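Local coordinates for protein cytosine deaminase (Klebsiella pneumoniae, PDB 4R85) that is an iron-binding member of the amidohydrolase family that probably deaminates cytosine and 5-methylcytosine by hydrolysis of the exocyclic amino group, at residues F194-A199 with R204-H209; E162-A167 with D173-I178; V223-A228 with S263-I268. One frame throughout, in Å; residues are numbered along the deposited sequence.

Contact 1: residues F194-A199 with R204-H209. With FE2 (Fe (II) ion), chain H; 17E (5-methylcytosine), chain G.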
loop_
_atom_site.group_PDB
_atom_site.type_symbol
_atom_site.label_atom_id
_atom_site.label_comp_id
_atom_site.label_asym_id
_atom_site.label_seq_id
_atom_site.Cartn_x
_atom_site.Cartn_y
_atom_site.Cartn_z
ATOM N N PHE A 194 23.256 -25.698 -14.542
ATOM C CA PHE A 194 22.680 -26.906 -13.965
ATOM C C PHE A 194 21.148 -26.906 -13.970
ATOM O O PHE A 194 20.528 -27.887 -14.368
ATOM C CB PHE A 194 23.176 -27.144 -12.527
ATOM C CG PHE A 194 22.399 -28.209 -11.808
ATOM C CD1 PHE A 194 22.661 -29.557 -12.050
ATOM C CD2 PHE A 194 21.366 -27.875 -10.940
ATOM C CE1 PHE A 194 21.926 -30.555 -11.408
ATOM C CE2 PHE A 194 20.628 -28.873 -10.288
ATOM C CZ PHE A 194 20.912 -30.209 -10.525
ATOM N N LEU A 195 20.545 -25.829 -13.485
ATOM C CA LEU A 195 19.104 -25.820 -13.296
ATOM C C LEU A 195 18.383 -25.823 -14.646
ATOM O O LEU A 195 17.332 -26.438 -14.792
ATOM C CB LEU A 195 18.643 -24.653 -12.409
ATOM C CG LEU A 195 18.598 -23.205 -12.914
ATOM C CD1 LEU A 195 17.276 -22.855 -13.634
ATOM C CD2 LEU A 195 18.829 -22.250 -11.741
ATOM N N MET A 196 18.964 -25.150 -15.631
ATOM C CA MET A 196 18.400 -25.178 -16.978
ATOM C C MET A 196 18.515 -26.570 -17.604
ATOM O O MET A 196 17.577 -27.042 -18.245
ATOM C CB MET A 196 19.036 -24.099 -17.868
ATOM C CG MET A 196 18.702 -22.675 -17.436
ATOM S SD MET A 196 16.941 -22.241 -17.556
ATOM C CE MET A 196 16.794 -21.889 -19.320
ATOM N N ASP A 197 19.652 -27.239 -17.401
ATOM C CA ASP A 197 19.807 -28.622 -17.858
ATOM C C ASP A 197 18.776 -29.532 -17.195
ATOM O O ASP A 197 18.172 -30.386 -17.854
ATOM C CB ASP A 197 21.212 -29.160 -17.544
ATOM C CG ASP A 197 22.288 -28.572 -18.448
ATOM O OD1 ASP A 197 21.940 -27.983 -19.495
ATOM O OD2 ASP A 197 23.485 -28.717 -18.115
ATOM N N LEU A 198 18.617 -29.372 -15.881
ATOM C CA LEU A 198 17.618 -30.116 -15.116
ATOM C C LEU A 198 16.209 -29.924 -15.693
ATOM O O LEU A 198 15.513 -30.892 -15.977
ATOM C CB LEU A 198 17.651 -29.677 -13.644
ATOM C CG LEU A 198 16.792 -30.463 -12.649
ATOM C CD1 LEU A 198 17.218 -31.927 -12.582
ATOM C CD2 LEU A 198 16.844 -29.797 -11.253
ATOM N N ALA A 199 15.791 -28.676 -15.864
ATOM C CA ALA A 199 14.470 -28.385 -16.427
ATOM C C ALA A 199 14.285 -28.997 -17.808
ATOM O O ALA A 199 13.215 -29.525 -18.116
ATOM C CB ALA A 199 14.235 -26.901 -16.486
ATOM N N ARG A 204 10.416 -29.458 -17.419
ATOM C CA ARG A 204 9.727 -28.653 -16.419
ATOM C C ARG A 204 9.852 -27.169 -16.715
ATOM O O ARG A 204 10.683 -26.750 -17.524
ATOM C CB ARG A 204 10.280 -28.952 -15.018
ATOM C CG ARG A 204 10.293 -30.435 -14.664
ATOM C CD ARG A 204 8.893 -31.009 -14.472
ATOM N NE ARG A 204 8.909 -32.464 -14.586
ATOM C CZ ARG A 204 8.972 -33.305 -13.558
ATOM N NH1 ARG A 204 8.993 -34.611 -13.776
ATOM N NH2 ARG A 204 9.012 -32.850 -12.314
ATOM N N LEU A 205 9.016 -26.379 -16.051
ATOM C CA LEU A 205 9.103 -24.930 -16.126
ATOM C C LEU A 205 10.268 -24.461 -15.257
ATOM O O LEU A 205 10.845 -25.251 -14.511
ATOM C CB LEU A 205 7.796 -24.293 -15.645
ATOM C CG LEU A 205 6.524 -24.737 -16.377
ATOM C CD1 LEU A 205 5.321 -23.913 -15.914
ATOM C CD2 LEU A 205 6.711 -24.597 -17.883
ATOM N N VAL A 206 10.610 -23.181 -15.364
ATOM C CA VAL A 206 11.705 -22.594 -14.590
ATOM C C VAL A 206 11.246 -21.290 -13.951
ATOM O O VAL A 206 10.627 -20.463 -14.612
ATOM C CB VAL A 206 12.912 -22.285 -15.504
ATOM C CG1 VAL A 206 13.969 -21.453 -14.773
ATOM C CG2 VAL A 206 13.513 -23.575 -16.021
ATOM N N ASP A 207 11.534 -21.110 -12.666
ATOM C CA ASP A 207 11.271 -19.835 -11.997
ATOM C C ASP A 207 12.353 -19.584 -10.953
ATOM O O ASP A 207 12.371 -20.234 -9.913
ATOM C CB ASP A 207 9.905 -19.843 -11.320
ATOM C CG ASP A 207 9.436 -18.455 -10.927
ATOM O OD1 ASP A 207 8.211 -18.193 -11.019
ATOM O OD2 ASP A 207 10.276 -17.619 -10.532
ATOM N N VAL A 208 13.234 -18.627 -11.233
ATOM C CA VAL A 208 14.461 -18.446 -10.470
ATOM C C VAL A 208 14.443 -17.147 -9.664
ATOM O O VAL A 208 14.061 -16.094 -10.185
ATOM C CB VAL A 208 15.679 -18.429 -11.430
ATOM C CG1 VAL A 208 16.943 -18.002 -10.704
ATOM C CG2 VAL A 208 15.865 -19.798 -12.082
ATOM N N HIS A 209 14.857 -17.233 -8.398
ATOM C CA HIS A 209 15.137 -16.050 -7.573
ATOM C C HIS A 209 16.426 -15.459 -8.106
ATOM O O HIS A 209 17.511 -15.942 -7.821
ATOM C CB HIS A 209 15.315 -16.439 -6.104
ATOM C CG HIS A 209 14.023 -16.614 -5.372
ATOM N ND1 HIS A 209 13.121 -17.607 -5.685
ATOM C CD2 HIS A 209 13.477 -15.914 -4.352
ATOM C CE1 HIS A 209 12.071 -17.513 -4.888
ATOM N NE2 HIS A 209 12.266 -16.495 -4.068
HETATM FE FE FE2 H . 10.461 -15.213 -3.276
HETATM N N1 17E G . 13.801 -16.557 0.375
HETATM C C2 17E G . 14.402 -15.733 -0.484
HETATM O O2 17E G . 15.658 -16.037 -0.942
HETATM N N3 17E G . 13.808 -14.616 -0.916
HETATM C C4 17E G . 12.579 -14.289 -0.484
HETATM N N4 17E G . 11.955 -13.093 -0.951
HETATM C C5 17E G . 11.909 -15.122 0.415
HETATM C C6 17E G . 12.564 -16.277 0.833
HETATM C CM5 17E G . 10.538 -14.775 0.903
#

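Contact 2: residues E162-A167 with D173-I178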
loop_
_atom_site.group_PDB
_atom_site.type_symbol
_atom_site.label_atom_id
_atom_site.label_comp_id
_atom_site.label_asym_id
_atom_site.label_seq_id
_atom_site.Cartn_x
_atom_site.Cartn_y
_atom_site.Cartn_z
ATOM N N GLU A 162 21.674 -33.065 -5.925
ATOM C CA GLU A 162 20.867 -34.254 -5.643
ATOM C C GLU A 162 19.492 -33.886 -5.133
ATOM O O GLU A 162 18.505 -34.527 -5.473
ATOM C CB GLU A 162 21.502 -35.125 -4.542
ATOM C CG GLU A 162 22.753 -35.854 -4.915
ATOM C CD GLU A 162 23.166 -36.867 -3.850
ATOM O OE1 GLU A 162 22.629 -36.836 -2.703
ATOM O OE2 GLU A 162 24.016 -37.713 -4.182
ATOM N N LEU A 163 19.447 -32.894 -4.253
ATOM C CA LEU A 163 18.183 -32.458 -3.668
ATOM C C LEU A 163 17.263 -31.833 -4.716
ATOM O O LEU A 163 16.063 -32.095 -4.727
ATOM C CB LEU A 163 18.432 -31.473 -2.528
ATOM C CG LEU A 163 19.017 -32.159 -1.288
ATOM C CD1 LEU A 163 19.598 -31.112 -0.335
ATOM C CD2 LEU A 163 17.934 -32.985 -0.608
ATOM N N MET A 164 17.831 -31.016 -5.590
ATOM C CA MET A 164 17.056 -30.419 -6.691
ATOM C C MET A 164 16.483 -31.512 -7.588
ATOM O O MET A 164 15.312 -31.480 -7.954
ATOM C CB MET A 164 17.928 -29.481 -7.520
ATOM C CG MET A 164 18.226 -28.148 -6.836
ATOM S SD MET A 164 16.739 -27.139 -6.687
ATOM C CE MET A 164 16.487 -26.641 -8.412
ATOM N N THR A 165 17.321 -32.486 -7.922
ATOM C CA THR A 165 16.923 -33.585 -8.802
ATOM C C THR A 165 15.841 -34.423 -8.138
ATOM O O THR A 165 14.838 -34.768 -8.761
ATOM C CB THR A 165 18.141 -34.462 -9.156
ATOM O OG1 THR A 165 19.142 -33.647 -9.781
ATOM C CG2 THR A 165 17.759 -35.615 -10.085
ATOM N N ARG A 166 16.042 -34.744 -6.863
ATOM C CA ARG A 166 15.072 -35.543 -6.115
ATOM C C ARG A 166 13.730 -34.817 -6.038
ATOM O O ARG A 166 12.681 -35.425 -6.212
ATOM C CB ARG A 166 15.602 -35.845 -4.708
ATOM C CG ARG A 166 14.654 -36.655 -3.846
ATOM C CD ARG A 166 14.505 -38.086 -4.366
ATOM N NE ARG A 166 13.328 -38.720 -3.789
ATOM C CZ ARG A 166 12.427 -39.394 -4.491
ATOM N NH1 ARG A 166 12.579 -39.549 -5.804
ATOM N NH2 ARG A 166 11.382 -39.930 -3.876
ATOM N N ALA A 167 13.770 -33.509 -5.793
ATOM C CA ALA A 167 12.548 -32.706 -5.711
ATOM C C ALA A 167 11.755 -32.742 -7.015
ATOM O O ALA A 167 10.523 -32.839 -7.013
ATOM C CB ALA A 167 12.890 -31.260 -5.349
ATOM N N ASP A 173 6.741 -29.102 -10.205
ATOM C CA ASP A 173 6.445 -28.728 -11.593
ATOM C C ASP A 173 7.462 -27.734 -12.150
ATOM O O ASP A 173 7.623 -27.615 -13.370
ATOM C CB ASP A 173 5.068 -28.064 -11.693
ATOM C CG ASP A 173 4.046 -28.672 -10.761
ATOM O OD1 ASP A 173 3.338 -29.611 -11.189
ATOM O OD2 ASP A 173 3.942 -28.208 -9.602
ATOM N N VAL A 174 8.107 -26.983 -11.259
ATOM C CA VAL A 174 8.981 -25.894 -11.685
ATOM C C VAL A 174 10.366 -26.013 -11.056
ATOM O O VAL A 174 10.495 -26.359 -9.873
ATOM C CB VAL A 174 8.373 -24.510 -11.322
ATOM C CG1 VAL A 174 9.116 -23.384 -12.035
ATOM C CG2 VAL A 174 6.905 -24.463 -11.677
ATOM N N VAL A 175 11.399 -25.741 -11.852
ATOM C CA VAL A 175 12.772 -25.733 -11.355
ATOM C C VAL A 175 13.166 -24.335 -10.881
ATOM O O VAL A 175 13.070 -23.361 -11.641
ATOM C CB VAL A 175 13.774 -26.179 -12.431
ATOM C CG1 VAL A 175 15.200 -26.020 -11.920
ATOM C CG2 VAL A 175 13.504 -27.624 -12.856
ATOM N N GLY A 176 13.627 -24.237 -9.630
ATOM C CA GLY A 176 14.003 -22.955 -9.059
ATOM C C GLY A 176 15.502 -22.714 -9.031
ATOM O O GLY A 176 16.273 -23.478 -9.603
ATOM N N GLY A 177 15.915 -21.644 -8.358
ATOM C CA GLY A 177 17.325 -21.325 -8.235
ATOM C C GLY A 177 17.544 -20.056 -7.432
ATOM O O GLY A 177 16.590 -19.350 -7.117
ATOM N N ILE A 178 18.803 -19.763 -7.110
ATOM C CA ILE A 178 19.135 -18.547 -6.364
ATOM C C ILE A 178 20.602 -18.137 -6.629
ATOM O O ILE A 178 21.416 -18.025 -5.707
ATOM C CB ILE A 178 18.799 -18.727 -4.839
ATOM C CG1 ILE A 178 18.780 -17.379 -4.106
ATOM C CG2 ILE A 178 19.704 -19.786 -4.170
ATOM C CD1 ILE A 178 18.452 -17.481 -2.628
#

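Contact 3: residues V223-A228 with S263-I268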
loop_
_atom_site.group_PDB
_atom_site.type_symbol
_atom_site.label_atom_id
_atom_site.label_comp_id
_atom_site.label_asym_id
_atom_site.label_seq_id
_atom_site.Cartn_x
_atom_site.Cartn_y
_atom_site.Cartn_z
ATOM N N VAL A 223 22.595 -14.437 -17.708
ATOM C CA VAL A 223 22.923 -15.846 -17.915
ATOM C C VAL A 223 21.648 -16.656 -18.110
ATOM O O VAL A 223 21.563 -17.502 -18.995
ATOM C CB VAL A 223 23.721 -16.430 -16.725
ATOM C CG1 VAL A 223 24.101 -17.884 -17.008
ATOM C CG2 VAL A 223 24.957 -15.594 -16.480
ATOM N N LEU A 224 20.652 -16.379 -17.279
ATOM C CA LEU A 224 19.380 -17.076 -17.356
ATOM C C LEU A 224 18.665 -16.795 -18.686
ATOM O O LEU A 224 18.177 -17.718 -19.353
ATOM C CB LEU A 224 18.494 -16.655 -16.176
ATOM C CG LEU A 224 17.074 -17.231 -16.146
ATOM C CD1 LEU A 224 17.118 -18.737 -15.967
ATOM C CD2 LEU A 224 16.233 -16.588 -15.048
ATOM N N ALA A 225 18.605 -15.527 -19.066
ATOM C CA ALA A 225 17.904 -15.142 -20.295
ATOM C C ALA A 225 18.609 -15.731 -21.513
ATOM O O ALA A 225 17.956 -16.198 -22.454
ATOM C CB ALA A 225 17.798 -13.614 -20.405
ATOM N N GLU A 226 19.941 -15.730 -21.500
ATOM C CA GLU A 226 20.657 -16.312 -22.637
ATOM C C GLU A 226 20.445 -17.827 -22.755
ATOM O O GLU A 226 20.265 -18.344 -23.854
ATOM C CB GLU A 226 22.147 -15.937 -22.629
ATOM C CG GLU A 226 23.006 -16.609 -23.725
ATOM C CD GLU A 226 22.657 -16.201 -25.167
ATOM O OE1 GLU A 226 21.724 -15.403 -25.392
ATOM O OE2 GLU A 226 23.340 -16.691 -26.091
ATOM N N GLU A 227 20.460 -18.542 -21.631
ATOM C CA GLU A 227 20.187 -19.973 -21.685
ATOM C C GLU A 227 18.781 -20.229 -22.209
ATOM O O GLU A 227 18.564 -21.129 -23.017
ATOM C CB GLU A 227 20.370 -20.608 -20.301
ATOM C CG GLU A 227 21.845 -20.685 -19.898
ATOM C CD GLU A 227 22.689 -21.333 -20.995
ATOM O OE1 GLU A 227 23.698 -20.719 -21.424
ATOM O OE2 GLU A 227 22.337 -22.453 -21.439
ATOM N N ALA A 228 17.820 -19.442 -21.736
ATOM C CA ALA A 228 16.451 -19.602 -22.190
ATOM C C ALA A 228 16.348 -19.366 -23.702
ATOM O O ALA A 228 15.639 -20.096 -24.404
ATOM C CB ALA A 228 15.543 -18.656 -21.442
ATOM N N SER A 263 14.716 -13.184 -25.553
ATOM C CA SER A 263 14.653 -14.443 -24.804
ATOM C C SER A 263 13.216 -14.913 -24.578
ATOM O O SER A 263 12.945 -16.116 -24.496
ATOM C CB SER A 263 15.354 -14.299 -23.455
ATOM O OG SER A 263 14.550 -13.548 -22.555
ATOM N N GLY A 264 12.303 -13.958 -24.461
ATOM C CA GLY A 264 10.897 -14.264 -24.266
ATOM C C GLY A 264 10.534 -14.655 -22.842
ATOM O O GLY A 264 9.403 -15.075 -22.603
ATOM N N ILE A 265 11.463 -14.504 -21.896
ATOM C CA ILE A 265 11.174 -14.883 -20.506
ATOM C C ILE A 265 10.218 -13.920 -19.801
ATOM O O ILE A 265 10.019 -12.786 -20.250
ATOM C CB ILE A 265 12.453 -15.055 -19.646
ATOM C CG1 ILE A 265 13.100 -13.704 -19.318
ATOM C CG2 ILE A 265 13.430 -16.015 -20.315
ATOM C CD1 ILE A 265 14.269 -13.810 -18.331
ATOM N N ASN A 266 9.630 -14.391 -18.701
ATOM C CA ASN A 266 8.700 -13.598 -17.904
ATOM C C ASN A 266 9.395 -13.038 -16.675
ATOM O O ASN A 266 10.443 -13.535 -16.275
ATOM C CB ASN A 266 7.508 -14.454 -17.443
ATOM C CG ASN A 266 6.768 -15.106 -18.598
ATOM O OD1 ASN A 266 5.929 -14.481 -19.241
ATOM N ND2 ASN A 266 7.069 -16.370 -18.854
ATOM N N PHE A 267 8.798 -12.009 -16.084
ATOM C CA PHE A 267 9.327 -11.383 -14.881
ATOM C C PHE A 267 8.264 -11.293 -13.798
ATOM O O PHE A 267 7.110 -10.980 -14.070
ATOM C CB PHE A 267 9.863 -9.982 -15.199
ATOM C CG PHE A 267 11.123 -9.998 -16.007
ATOM C CD1 PHE A 267 12.344 -9.757 -15.403
ATOM C CD2 PHE A 267 11.091 -10.293 -17.366
ATOM C CE1 PHE A 267 13.510 -9.781 -16.144
ATOM C CE2 PHE A 267 12.253 -10.343 -18.105
ATOM C CZ PHE A 267 13.462 -10.072 -17.498
ATOM N N ILE A 268 8.654 -11.574 -12.559
ATOM C CA ILE A 268 7.753 -11.351 -11.440
ATOM C C ILE A 268 8.389 -10.358 -10.471
ATOM O O ILE A 268 9.565 -10.479 -10.131
ATOM C CB ILE A 268 7.397 -12.669 -10.723
ATOM C CG1 ILE A 268 6.571 -13.577 -11.658
ATOM C CG2 ILE A 268 6.626 -12.386 -9.432
ATOM C CD1 ILE A 268 6.326 -14.967 -11.085
#

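Contact 1: residues F194-A199 with R204-H209
Leu-195 lays its CD1 methyl across two valines of the strand beneath it, 3.8 Å from Val-206 CG1 and 3.7 Å from Val-208 CG2. The two segments form the second half of a beta-alpha-beta unit (174-175, 185-202, 205-209) in the TIM-barrel fold of the amidohydrolases: the helix runs back almost antiparallel to the strand, at 156°, before the chain turns into it. Because side chains alternate along a strand, the branched, apolar Val-206 and Val-208 point toward the helix, whereas Asp-207 points away from it and pairs with Arg-115. Ala-199, with a single methyl, suits the tightest carbon contact: its CB lies 3.4 Å from Val-206 CG2, closer than usual for two carbons. Met-196, folded back by its second and third torsions (-64° and -80°), brings its sulfur to the same valine and also packs on Leu-224 and Ala-228 of helix 220-231.

Where the helix gives way to the strand, Arg-204 N donates to Ala-199 O at 2.9 Å, in a nearly straight bond, and the Arg-204 guanidinium turns off to the carbonyls of Ile-168 and Ala-172. At the other end of the strand comes the metal site, shared with His-56, His-58, His-241 and Asp-308; there His-209 NE2 binds the iron at 2.4 Å.

Contact 2: residues E162-A167 with D173-I178
Met-164 reaches out from its helix and ends with its CE methyl on Val-175 and Gly-176. This joins helix 160-170 to the strand that follows it in the beta-alpha-beta unit 143-149, 160-170, 174-175, one of the repeated crossovers of the TIM barrel.

The apolar part is a single pair of methyls, Met-164 CE and Val-175 CG1, 3.8 Å apart, with the two side chains crossing obliquely. Methionine suits the place because its long, unbranched, flexible chain carries a methyl to the neighbouring segment. CG stands anti to the carbonyl carbon (chi1 -75°), and turns at the second and third torsions then curl the chain so that its CE meets segment 173-178. Val-175 has company on the helix 185-202 side too, where it packs on Leu-195 and Ala-199, while Met-164 and Ala-167 also pack on Val-120.

No polar bond joins the two segments; the strand's own backbone bonds go to its neighbours, Val-174 to Ile-146 and Ala-148, Val-175 to Leu-205 and Asp-207. After Val-175 come two glycines, and Gly-177 has an almost fully extended backbone (phi 180°, psi 172°) that glycine adopts readily. From here the chain leads to Ile-178, which touches the bound 5-methylcytosine. The carbonyl of Gly-176 is buried and has no hydrogen-bonding partner in the model; what meets it from the helix is a methyl, Met-164 CE, 3.4 Å from Gly-176 O.

Contact 3: residues V223-A228 with S263-I268
The backbones come nearest where Ala-225, in the middle of its helix, faces Ser-263 at the very end of another, with the two CA atoms 5.6 Å apart; the second chain then leaves helical geometry at Gly-264, whose phi of 79° is easily reached without a side chain, and enters strand 266-269.

The small residues on both sides make this approach possible. Ser-263 CB lies 3.4 Å from Ala-225 O, and its hydroxyl oxygen passes the alanine methyl, Ser-263 OG being 3.9 Å from Ala-225 CB. That oxygen is busy with its own chain: it accepts from Ile-265 N at 3.3 Å, in a long but almost straight bond (172°) that makes an ST turn, and it is also hydrogen-bonded to Leu-260 O. Both bonds can form because OG sits between the backbone N and the carbonyl carbon (chi1 75°). A serine thus suits a buried helix end, being slight enough for the packing and polar enough to tie the turn.

Ile-265 spreads its two branches over two alanines about a turn apart. Its CG2 meets Ala-228 CB at 3.6 Å, while the longer branch carries CD1 to 4.1 Å from Ala-225 CB. The same isoleucine rests on Val-237 of the intervening strand, and Ala-225 packs on Leu-259 and Leu-260. Helix 220-231 therefore lies against the end of helix 250-263 and the turn into the next strand, typical of neighbouring helices in the layer outside a TIM-barrel sheet.

All three contacts are buried and reach the same barrel sheet, in chain order contact 2, contact 1, contact 3. Contacts 1 and 2 are adjoining, since strands 174-175 and 205-209 are neighbours. Each joins a helix to the strand that follows it, but contact 1 buries far more, 256 against 85 Å², and has a backbone hydrogen bond between its segments where contact 2 relies on one methionine. Contact 3 joins a helix to residues far along the chain, and its polar bonds stay within the second element and its helix. Met-196 ties contact 1 to contact 3; contacts 2 and 3 do not touch. His-209, beside contact 1, binds iron and lines the pocket; Ile-178, near contact 2, lines it too.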